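Local coordinates for protein probable oxidoreductase (Mycobacterium abscessus, PDB 4EYE) that probably acts as an oxidoreductase of the medium-chain dehydrogenase/reductase superfamily, resembling quinone oxidoreductases, and is an ortholog of FadB4, at residues 91-94 / 95-99; 127-130 / 131-134. One frame throughout, in Å; residues are numbered along the deposited sequence.

Contact 1. Residues 91-94 / 95-99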
loop_
_atom_site.group_PDB
_atom_site.type_symbol
_atom_site.label_atom_id
_atom_site.label_comp_id
_atom_site.label_asym_id
_atom_site.label_seq_id
_atom_site.Cartn_x
_atom_site.Cartn_y
_atom_site.Cartn_z
ATOM N N ARG A 91 -8.595 21.688 4.987
ATOM C CA ARG A 91 -8.679 23.144 4.854
ATOM C C ARG A 91 -10.093 23.599 4.419
ATOM O O ARG A 91 -10.664 24.477 5.039
ATOM C CB ARG A 91 -7.681 23.630 3.831
ATOM C CG ARG A 91 -7.720 25.128 3.546
ATOM C CD ARG A 91 -6.551 25.594 2.709
ATOM N NE ARG A 91 -5.294 25.561 3.459
ATOM C CZ ARG A 91 -4.844 26.555 4.245
ATOM N NH1 ARG A 91 -5.529 27.689 4.394
ATOM N NH2 ARG A 91 -3.689 26.419 4.863
ATOM N N SER A 92 -10.672 22.969 3.399
ATOM C CA SER A 92 -12.050 23.229 3.007
ATOM C C SER A 92 -12.750 21.937 2.551
ATOM O O SER A 92 -12.091 20.943 2.129
ATOM C CB SER A 92 -12.128 24.274 1.895
ATOM O OG SER A 92 -11.452 23.849 0.709
ATOM N N ALA A 93 -14.078 21.979 2.646
ATOM C CA ALA A 93 -14.933 20.849 2.310
ATOM C C ALA A 93 -16.375 21.354 2.105
ATOM O O ALA A 93 -16.781 22.334 2.728
ATOM C CB ALA A 93 -14.884 19.792 3.391
ATOM N N PRO A 94 -17.142 20.697 1.218
ATOM C CA PRO A 94 -18.517 21.138 0.989
ATOM C C PRO A 94 -19.464 20.872 2.155
ATOM O O PRO A 94 -19.257 19.933 2.946
ATOM C CB PRO A 94 -18.986 20.278 -0.208
ATOM C CG PRO A 94 -17.800 19.541 -0.685
ATOM C CD PRO A 94 -16.851 19.464 0.491
ATOM N N GLU A 95 -20.530 21.684 2.210
ATOM C CA GLU A 95 -21.637 21.508 3.150
ATOM C C GLU A 95 -22.258 20.156 2.923
ATOM O O GLU A 95 -22.457 19.722 1.783
ATOM C CB GLU A 95 -22.704 22.588 2.924
ATOM C CG GLU A 95 -22.213 24.009 3.111
ATOM C CD GLU A 95 -21.605 24.194 4.463
ATOM O OE1 GLU A 95 -22.360 24.096 5.452
ATOM O OE2 GLU A 95 -20.378 24.418 4.533
ATOM N N GLY A 96 -22.547 19.463 4.005
ATOM C CA GLY A 96 -23.235 18.204 3.895
ATOM C C GLY A 96 -22.349 17.020 3.550
ATOM O O GLY A 96 -22.853 15.898 3.484
ATOM N N SER A 97 -21.037 17.242 3.350
ATOM C CA SER A 97 -20.133 16.130 3.088
ATOM C C SER A 97 -19.870 15.374 4.402
ATOM O O SER A 97 -19.351 14.254 4.376
ATOM C CB SER A 97 -18.787 16.594 2.491
ATOM O OG SER A 97 -18.111 17.497 3.350
ATOM N N GLY A 98 -20.163 16.024 5.530
ATOM C CA GLY A 98 -19.805 15.503 6.845
ATOM C C GLY A 98 -18.311 15.640 7.145
ATOM O O GLY A 98 -17.825 15.033 8.087
ATOM N N ILE A 99 -17.588 16.417 6.328
ATOM C CA ILE A 99 -16.171 16.676 6.521
ATOM C C ILE A 99 -16.034 18.152 6.850
ATOM O O ILE A 99 -16.651 18.977 6.206
ATOM C CB ILE A 99 -15.360 16.345 5.230
ATOM C CG1 ILE A 99 -15.559 14.870 4.799
ATOM C CG2 ILE A 99 -13.903 16.722 5.437
ATOM C CD1 ILE A 99 -15.276 14.606 3.313
HETATM O O HOH W 1 -17.285 21.805 5.455
#
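The carbonyl group of Pro94 is the flat group on which Ser97 closes: Ser97 OG lies in the carbonyl plane, while Ser97 N approaches from above one face, 47° out of that plane. Ser97 OG also lies over one face of the Pro94 ring, with the CD atom of Pro94 nearest at 3.7 Å. The two donors fasten a type II beta turn, Pro94 to Ser97, in a surface loop of the GroES-like domain, between strands 85-92 and 104-108. The hydroxyl bond is the shorter, with Ser97 OG 2.7 Å from Pro94 O, against 3.3 Å for Ser97 N to the same oxygen. With chi1 at 59° the hydroxyl is tucked back over its own main chain, from where it reaches both Pro94 O and Ile99 N. In the forward direction it accepts the N-H of Ile99, with Ile99 N 3.2 Å from Ser97 OG, which makes an ST turn overlapping the beta turn. One hydroxyl thus ties two successive turns together. Gly96 takes the third position of the type II turn with phi 82°, the left-handed backbone shape commonly filled by glycine there.

Behind the turn the chain returns over Ala93, whose CB meets CG2 of Ile99 at 3.8 Å. Ala93, Pro94 and Ile99 all lean on Val51 of strand 51-55, so the loop is seated on the neighbouring strand. Just upstream, a classic beta bulge at Arg91 and Ser92 sets both residues opposite Val52, and Arg91 is salt-bridged to Asp54. The mouth of the loop is closed by a water that donates to both Ala93 O, at 2.8 Å, and Ile99 O, at 3.0 Å.

Contact 2. Residues 127-130 / 131-134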
loop_
_atom_site.group_PDB
_atom_site.type_symbol
_atom_site.label_atom_id
_atom_site.label_comp_id
_atom_site.label_asym_id
_atom_site.label_seq_id
_atom_site.Cartn_x
_atom_site.Cartn_y
_atom_site.Cartn_z
ATOM N N PRO A 127 -11.679 9.342 7.537
ATOM C CA PRO A 127 -11.219 9.823 8.815
ATOM C C PRO A 127 -9.986 9.077 9.326
ATOM O O PRO A 127 -9.957 7.852 9.372
ATOM C CB PRO A 127 -12.438 9.624 9.759
ATOM C CG PRO A 127 -13.250 8.541 9.110
ATOM C CD PRO A 127 -12.972 8.627 7.617
ATOM N N THR A 128 -8.967 9.849 9.736
ATOM C CA THR A 128 -7.722 9.286 10.224
ATOM C C THR A 128 -7.912 8.644 11.612
ATOM O O THR A 128 -8.390 9.302 12.513
ATOM C CB THR A 128 -6.646 10.394 10.375
ATOM O OG1 THR A 128 -6.382 10.972 9.083
ATOM C CG2 THR A 128 -5.359 9.788 11.036
ATOM N N PRO A 129 -7.500 7.364 11.798
ATOM C CA PRO A 129 -7.688 6.756 13.133
ATOM C C PRO A 129 -6.966 7.566 14.206
ATOM O O PRO A 129 -5.813 8.000 13.995
ATOM C CB PRO A 129 -7.077 5.382 12.968
ATOM C CG PRO A 129 -7.280 5.061 11.513
ATOM C CD PRO A 129 -7.110 6.354 10.793
ATOM N N PRO A 130 -7.649 7.836 15.319
ATOM C CA PRO A 130 -7.005 8.742 16.299
ATOM C C PRO A 130 -5.733 8.186 16.910
ATOM O O PRO A 130 -4.938 8.976 17.415
ATOM C CB PRO A 130 -8.074 8.951 17.371
ATOM C CG PRO A 130 -9.051 7.848 17.212
ATOM C CD PRO A 130 -9.003 7.440 15.736
ATOM N N GLN A 131 -5.511 6.887 16.852
ATOM C CA GLN A 131 -4.301 6.313 17.440
ATOM C C GLN A 131 -3.038 6.574 16.581
ATOM O O GLN A 131 -1.911 6.369 17.062
ATOM C CB GLN A 131 -4.462 4.795 17.630
ATOM C CG GLN A 131 -5.577 4.405 18.611
ATOM C CD GLN A 131 -6.897 4.054 17.931
ATOM O OE1 GLN A 131 -7.176 4.464 16.820
ATOM N NE2 GLN A 131 -7.718 3.305 18.635
ATOM N N LEU A 132 -3.214 7.005 15.322
ATOM C CA LEU A 132 -2.114 7.077 14.370
ATOM C C LEU A 132 -1.640 8.493 14.158
ATOM O O LEU A 132 -2.439 9.466 14.122
ATOM C CB LEU A 132 -2.530 6.446 13.000
ATOM C CG LEU A 132 -2.983 4.979 13.017
ATOM C CD1 LEU A 132 -3.252 4.531 11.574
ATOM C CD2 LEU A 132 -1.986 4.060 13.720
ATOM N N ASP A 133 -0.340 8.643 13.928
ATOM C CA ASP A 133 0.122 9.890 13.377
ATOM C C ASP A 133 -0.116 9.928 11.844
ATOM O O ASP A 133 -0.562 8.945 11.274
ATOM C CB ASP A 133 1.589 10.193 13.773
ATOM C CG ASP A 133 2.609 9.358 13.040
ATOM O OD1 ASP A 133 2.333 8.795 11.948
ATOM O OD2 ASP A 133 3.737 9.301 13.542
ATOM N N ASP A 134 0.148 11.070 11.211
ATOM C CA ASP A 134 -0.153 11.256 9.772
ATOM C C ASP A 134 0.626 10.337 8.833
ATOM O O ASP A 134 0.096 9.884 7.842
ATOM C CB ASP A 134 -0.016 12.737 9.351
ATOM C CG ASP A 134 -1.058 13.590 10.021
ATOM O OD1 ASP A 134 -2.113 13.075 10.461
ATOM O OD2 ASP A 134 -0.862 14.789 10.123
HETATM O O HOH W 2 -4.581 12.841 9.338
#
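Pro129 O accepts the N-H of Leu132 across a type I beta turn, the two atoms 3.1 Å apart and the bond nearly straight at 166°. The donor stands 49° above the carbonyl plane of Pro129, and the turn carries the chain from strand 125-127 into helix 134-140. Pro130 fills the second position, where its ring-restricted phi suits the turn.

The side chains at the two ends of the turn also meet. The isobutyl group of Leu132 lies slantwise over the Pro129 ring, CD1 of Leu132 being 4.1 Å from CG of Pro129, and both side chains reach Leu140 of the following helix. Pro129 packs on Met106 of strand 104-108 as well, and Leu132 on Val305 of helix 293-306, so this small apolar pair lies buried between strand and helices. On the exposed side Gln131 runs alongside Pro130. A bend at chi2, 97°, folds its amide back, placing Gln131 OE1 3.7 Å from Pro130 CD and 4.0 Å from Pro129 CB, a plain van der Waals contact.

Farther round, a water joins the two limbs: it lies 2.6 Å from Thr128 OG1 and 2.7 Å from Asp134 OD1. The same carboxylate oxygen is salt-bridged to Arg104, whose NH2 also hydrogen-bonds Leu132 O. Asp133 is the N-cap of the helix: its OD1 accepts from Glu136 N, while OD2 forms a salt bridge with Arg316.

Two neighbouring carboxylates at the helix start therefore each face an arginine. Their negative charge would be expected to interact favourably with the helix dipole, and the arginines to help keep both aspartates ionised while tying the turn to strand 104-108 and to strand 313-318.

Overall arrangement
Contact 1 lies at the surface and contact 2 is largely buried: the centre of contact 1 is about 26 Å, and that of contact 2 about 16 Å, from the centre of the chain. Their centres are about 19 Å apart and they do not touch. Both are beta turns that follow a strand, type II from Pro94 to Ser97 and type I from Pro129 to Leu132. Strand 104-108 links them indirectly: the loop of contact 1 leads into it, and contact 2 packs against it. The outer turn relies on a serine hydroxyl, glycine geometry and a water between backbone oxygens, whereas the inner one combines a proline-leucine apolar core with a helix cap and aspartates paired to arginines outside both segments.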